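Local coordinates for uncharacterized bacterial lipoprotein (Bacteroides thetaiotaomicron VPI-5482, PDB 3GF6), which is a putative lipoprotein of unknown function, built as an all-beta fold and assigned to a domain family in the C1q/TNF clan, at residues 53-66 / 76-90. Numbering follows the deposited sequence.
Sequences TLGKLTFMIDLKNQ and NGVGKSKLTMSLGYK. With EDO (1,2-ethanediol), chain E.
Ser81 OG accepts the backbone N-H of Lys64 at 3.0 Å, in a nearly straight bond (161°), and the same hydroxyl is bonded to Tyr40 OH. A small serine suits this place: its short arm, turned beside its own backbone N (chi1 -63°), meets the opposite main chain just where the strand pairing ends. Met60 pairs with Thr84, and Asp62 with Lys82, as antiparallel hydrogen-bonded pairs, the bond from Lys82 N to Asp62 O being weak; Thr84 N gives to Met60 O at 2.9 Å. Strand 82-85 lines one side of strand 56-62 and strand 187-198 the other, within one of the two antiparallel sheets of this all-beta fold. Phe59, Ile61, Leu83 and Met85 share a face; Phe59 and Ile61 pack on Val205 and Leu207 of strand 203-219, and Met85 on Ala46 of strand 40-46. Leucine's branched end suits the flat Phe59 ring, Leu83 CD1 lying over its face 3.9 Å from the centroid. On the other face, beside Met60 and Thr84, Asp62 OD2 and Lys82 NZ, 4.1 Å apart, too far for a salt bridge, are linked by a water, weakly on the Asp62 side. The long Lys64 chain carries NZ across the 76-80 turn to two waters that bond Asn76 O, Val78 O and Lys80 O. At the far end the Tyr89 ring, swung anti to its N (chi1 -172°), is clasped between Thr53 CG2 over one face and Lys56 CB over the other. Tyr89 OH donates to Leu54 O at 2.6 Å, and Lys56 NZ reaches back to Tyr89 O at 2.7 Å. A leucine replacing Tyr89 would probably leave Leu54 O without this donor and deprive Thr53 and Lys56 of the flat surface between them. Gly55 turns the chain at backbone angles where a side chain would strike the preceding carbonyl.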
# COMPACT_ATOMS: atom_id res chain seq x y z
N THR A 53 -11.45 -5.01 -23.43
CA THR A 53 -10.15 -5.01 -24.09
C THR A 53 -9.20 -5.90 -23.28
O THR A 53 -9.16 -5.82 -22.04
CB THR A 53 -9.60 -3.58 -24.15
OG1 THR A 53 -10.53 -2.72 -24.84
CG2 THR A 53 -8.20 -3.50 -24.81
N LEU A 54 -8.46 -6.73 -23.99
CA LEU A 54 -7.55 -7.67 -23.37
C LEU A 54 -6.23 -7.00 -23.02
O LEU A 54 -5.76 -6.09 -23.72
CB LEU A 54 -7.25 -8.82 -24.34
CG LEU A 54 -8.46 -9.56 -24.89
CD1 LEU A 54 -8.02 -10.67 -25.83
CD2 LEU A 54 -9.30 -10.11 -23.75
N GLY A 55 -5.64 -7.51 -21.97
CA GLY A 55 -4.19 -7.44 -21.79
C GLY A 55 -3.62 -6.58 -20.66
O GLY A 55 -2.40 -6.55 -20.49
N LYS A 56 -4.46 -5.85 -19.94
CA LYS A 56 -3.97 -4.96 -18.89
C LYS A 56 -4.96 -4.82 -17.73
O LYS A 56 -6.15 -4.62 -17.95
CB LYS A 56 -3.72 -3.58 -19.51
CG LYS A 56 -3.02 -2.57 -18.65
CD LYS A 56 -2.78 -1.34 -19.57
CE LYS A 56 -2.62 -0.04 -18.85
NZ LYS A 56 -2.78 1.07 -19.90
N LEU A 57 -4.43 -4.92 -16.52
CA LEU A 57 -5.21 -4.68 -15.30
C LEU A 57 -4.42 -3.82 -14.32
O LEU A 57 -3.44 -4.30 -13.71
CB LEU A 57 -5.59 -6.02 -14.66
CG LEU A 57 -6.41 -7.01 -15.49
CD1 LEU A 57 -6.35 -8.39 -14.81
CD2 LEU A 57 -7.84 -6.53 -15.65
N THR A 58 -4.87 -2.59 -14.14
CA THR A 58 -4.22 -1.62 -13.23
C THR A 58 -5.12 -1.50 -12.00
O THR A 58 -6.33 -1.18 -12.12
CB THR A 58 -4.03 -0.28 -13.89
OG1 THR A 58 -3.38 -0.47 -15.16
CG2 THR A 58 -3.20 0.61 -12.96
N PHE A 59 -4.57 -1.77 -10.81
CA PHE A 59 -5.36 -1.71 -9.58
C PHE A 59 -4.54 -1.41 -8.38
O PHE A 59 -3.30 -1.51 -8.43
CB PHE A 59 -6.19 -3.00 -9.36
CG PHE A 59 -5.40 -4.26 -9.39
CD1 PHE A 59 -4.72 -4.73 -8.27
CD2 PHE A 59 -5.32 -4.99 -10.55
CE1 PHE A 59 -3.94 -5.92 -8.36
CE2 PHE A 59 -4.57 -6.16 -10.62
CZ PHE A 59 -3.91 -6.62 -9.53
N MSE A 60 -5.22 -0.97 -7.31
CA MSE A 60 -4.53 -0.69 -6.10
C MSE A 60 -5.17 -1.42 -4.92
O MSE A 60 -6.31 -1.89 -5.00
CB MSE A 60 -4.43 0.83 -5.85
CG MSE A 60 -5.71 1.45 -5.64
SE MSE A 60 -6.17 1.60 -3.74
CE MSE A 60 -7.61 2.79 -4.28
N ILE A 61 -4.37 -1.53 -3.86
CA ILE A 61 -4.78 -2.26 -2.67
C ILE A 61 -4.81 -1.27 -1.51
O ILE A 61 -3.84 -0.52 -1.24
CB ILE A 61 -3.81 -3.41 -2.31
CG1 ILE A 61 -3.62 -4.37 -3.48
CG2 ILE A 61 -4.30 -4.15 -1.02
CD1 ILE A 61 -4.90 -5.00 -3.98
N ASP A 62 -5.95 -1.24 -0.81
CA ASP A 62 -6.04 -0.55 0.49
C ASP A 62 -5.51 -1.54 1.51
O ASP A 62 -6.10 -2.61 1.71
CB ASP A 62 -7.48 -0.16 0.85
CG ASP A 62 -8.02 1.01 0.02
OD1 ASP A 62 -7.30 1.63 -0.78
OD2 ASP A 62 -9.22 1.30 0.15
N LEU A 63 -4.42 -1.19 2.18
CA LEU A 63 -3.73 -2.13 3.07
C LEU A 63 -4.29 -2.02 4.48
O LEU A 63 -4.33 -0.94 5.08
CB LEU A 63 -2.23 -1.85 3.10
CG LEU A 63 -1.51 -2.23 1.80
CD1 LEU A 63 -0.12 -1.57 1.88
CD2 LEU A 63 -1.41 -3.72 1.62
N LYS A 64 -4.74 -3.16 5.00
CA LYS A 64 -5.41 -3.19 6.30
C LYS A 64 -4.95 -4.41 7.10
O LYS A 64 -4.52 -5.40 6.51
CB LYS A 64 -6.94 -3.25 6.12
CG LYS A 64 -7.50 -2.04 5.38
CD LYS A 64 -9.03 -2.08 5.29
CE LYS A 64 -9.47 -0.91 4.42
NZ LYS A 64 -10.93 -0.80 4.29
N ASN A 65 -5.09 -4.34 8.43
CA ASN A 65 -4.85 -5.45 9.34
C ASN A 65 -6.11 -5.68 10.17
O ASN A 65 -6.80 -4.71 10.49
CB ASN A 65 -3.63 -5.21 10.24
CG ASN A 65 -2.37 -4.92 9.43
OD1 ASN A 65 -1.97 -5.75 8.63
ND2 ASN A 65 -1.74 -3.75 9.63
N GLN A 66 -6.40 -6.94 10.52
CA GLN A 66 -7.75 -7.30 11.00
C GLN A 66 -8.04 -6.87 12.45
O GLN A 66 -9.21 -6.70 12.79
CB GLN A 66 -8.05 -8.78 10.84
CG GLN A 66 -8.13 -9.26 9.37
CD GLN A 66 -8.86 -10.58 9.23
OE1 GLN A 66 -8.25 -11.65 9.21
NE2 GLN A 66 -10.19 -10.51 9.18
N ASN A 76 -9.20 3.58 9.31
CA ASN A 76 -9.39 2.82 8.07
C ASN A 76 -8.40 1.73 7.83
O ASN A 76 -8.61 0.92 6.95
CB ASN A 76 -9.37 3.75 6.86
CG ASN A 76 -10.49 4.78 6.88
OD1 ASN A 76 -11.56 4.57 7.48
ND2 ASN A 76 -10.26 5.90 6.19
N GLY A 77 -7.32 1.67 8.59
CA GLY A 77 -6.37 0.59 8.48
C GLY A 77 -6.77 -0.70 9.16
O GLY A 77 -5.99 -1.63 9.19
N VAL A 78 -7.97 -0.73 9.74
CA VAL A 78 -8.51 -1.93 10.38
C VAL A 78 -9.50 -2.61 9.47
O VAL A 78 -10.48 -2.01 9.02
CB VAL A 78 -9.20 -1.59 11.72
CG1 VAL A 78 -9.80 -2.89 12.38
CG2 VAL A 78 -8.22 -0.87 12.64
N GLY A 79 -9.21 -3.86 9.16
CA GLY A 79 -10.10 -4.68 8.36
C GLY A 79 -9.31 -5.63 7.47
O GLY A 79 -8.19 -5.99 7.80
N LYS A 80 -9.93 -6.07 6.38
CA LYS A 80 -9.24 -6.84 5.34
C LYS A 80 -8.91 -5.92 4.16
O LYS A 80 -9.74 -5.11 3.74
CB LYS A 80 -10.03 -8.06 4.84
CG LYS A 80 -10.27 -9.15 5.88
CD LYS A 80 -11.29 -10.17 5.37
CE LYS A 80 -11.86 -11.01 6.48
NZ LYS A 80 -12.83 -12.03 5.96
N SER A 81 -7.69 -6.04 3.67
CA SER A 81 -7.24 -5.37 2.45
C SER A 81 -8.20 -5.64 1.29
O SER A 81 -8.84 -6.69 1.22
CB SER A 81 -5.82 -5.85 2.09
OG SER A 81 -4.90 -5.50 3.11
N LYS A 82 -8.34 -4.67 0.40
CA LYS A 82 -9.23 -4.78 -0.72
C LYS A 82 -8.60 -4.15 -1.97
O LYS A 82 -7.71 -3.31 -1.89
CB LYS A 82 -10.56 -4.13 -0.40
CG LYS A 82 -10.48 -2.67 -0.26
CD LYS A 82 -11.88 -2.06 -0.01
CE LYS A 82 -11.77 -0.57 0.12
NZ LYS A 82 -13.12 0.05 0.40
N LEU A 83 -9.10 -4.57 -3.11
CA LEU A 83 -8.58 -4.23 -4.43
C LEU A 83 -9.59 -3.37 -5.17
O LEU A 83 -10.80 -3.71 -5.25
CB LEU A 83 -8.37 -5.54 -5.19
CG LEU A 83 -7.83 -5.56 -6.62
CD1 LEU A 83 -7.16 -6.90 -6.91
CD2 LEU A 83 -8.89 -5.19 -7.73
N THR A 84 -9.09 -2.33 -5.81
CA THR A 84 -9.91 -1.37 -6.53
C THR A 84 -9.28 -1.15 -7.88
O THR A 84 -8.12 -0.81 -7.94
CB THR A 84 -9.94 0.00 -5.78
OG1 THR A 84 -10.53 -0.17 -4.49
CG2 THR A 84 -10.81 1.02 -6.57
N MSE A 85 -10.06 -1.31 -8.96
CA MSE A 85 -9.57 -0.97 -10.29
C MSE A 85 -9.34 0.52 -10.53
O MSE A 85 -10.03 1.38 -9.97
CB MSE A 85 -10.57 -1.42 -11.34
CG MSE A 85 -10.89 -2.92 -11.33
SE MSE A 85 -9.38 -4.11 -11.55
CE MSE A 85 -8.75 -3.47 -13.29
N SER A 86 -8.37 0.81 -11.40
CA SER A 86 -8.15 2.16 -11.88
C SER A 86 -9.32 2.59 -12.73
O SER A 86 -10.24 1.80 -13.02
CB SER A 86 -6.86 2.28 -12.69
OG SER A 86 -7.01 1.78 -14.00
N LEU A 87 -9.31 3.86 -13.14
CA LEU A 87 -10.48 4.43 -13.83
C LEU A 87 -10.78 3.77 -15.18
O LEU A 87 -11.95 3.68 -15.60
CB LEU A 87 -10.30 5.92 -14.03
CG LEU A 87 -10.56 6.80 -12.81
CD1 LEU A 87 -9.96 8.21 -13.08
CD2 LEU A 87 -12.03 6.88 -12.52
N GLY A 88 -9.74 3.30 -15.86
CA GLY A 88 -9.96 2.48 -17.06
C GLY A 88 -8.70 1.87 -17.62
O GLY A 88 -7.61 2.04 -17.07
N TYR A 89 -8.85 1.18 -18.75
CA TYR A 89 -7.76 0.50 -19.37
C TYR A 89 -6.64 1.47 -19.70
O TYR A 89 -5.46 1.13 -19.56
CB TYR A 89 -8.28 -0.22 -20.62
CG TYR A 89 -7.30 -1.13 -21.30
CD1 TYR A 89 -6.33 -0.63 -22.15
CD2 TYR A 89 -7.40 -2.52 -21.16
CE1 TYR A 89 -5.45 -1.47 -22.80
CE2 TYR A 89 -6.52 -3.37 -21.81
CZ TYR A 89 -5.55 -2.85 -22.64
OH TYR A 89 -4.68 -3.72 -23.26
N LYS A 90 -7.02 2.69 -20.09
CA LYS A 90 -5.99 3.69 -20.45
C LYS A 90 -5.82 4.80 -19.40
O LYS A 90 -5.14 5.80 -19.68
CB LYS A 90 -6.33 4.26 -21.82
CG LYS A 90 -6.12 3.22 -22.92
CD LYS A 90 -6.07 3.77 -24.34
CE LYS A 90 -4.65 4.12 -24.80
NZ LYS A 90 -4.58 4.32 -26.31
C1 EDO E . -7.76 -6.24 -27.66
O1 EDO E . -8.79 -6.73 -26.86
C2 EDO E . -8.41 -5.73 -28.93
O2 EDO E . -8.49 -4.31 -28.82
O HOH W 1 -4.94 1.70 -16.44
O HOH W 2 -12.19 2.72 0.66
O HOH W 3 -11.69 -0.23 7.10
O HOH W 4 -11.72 -3.36 3.07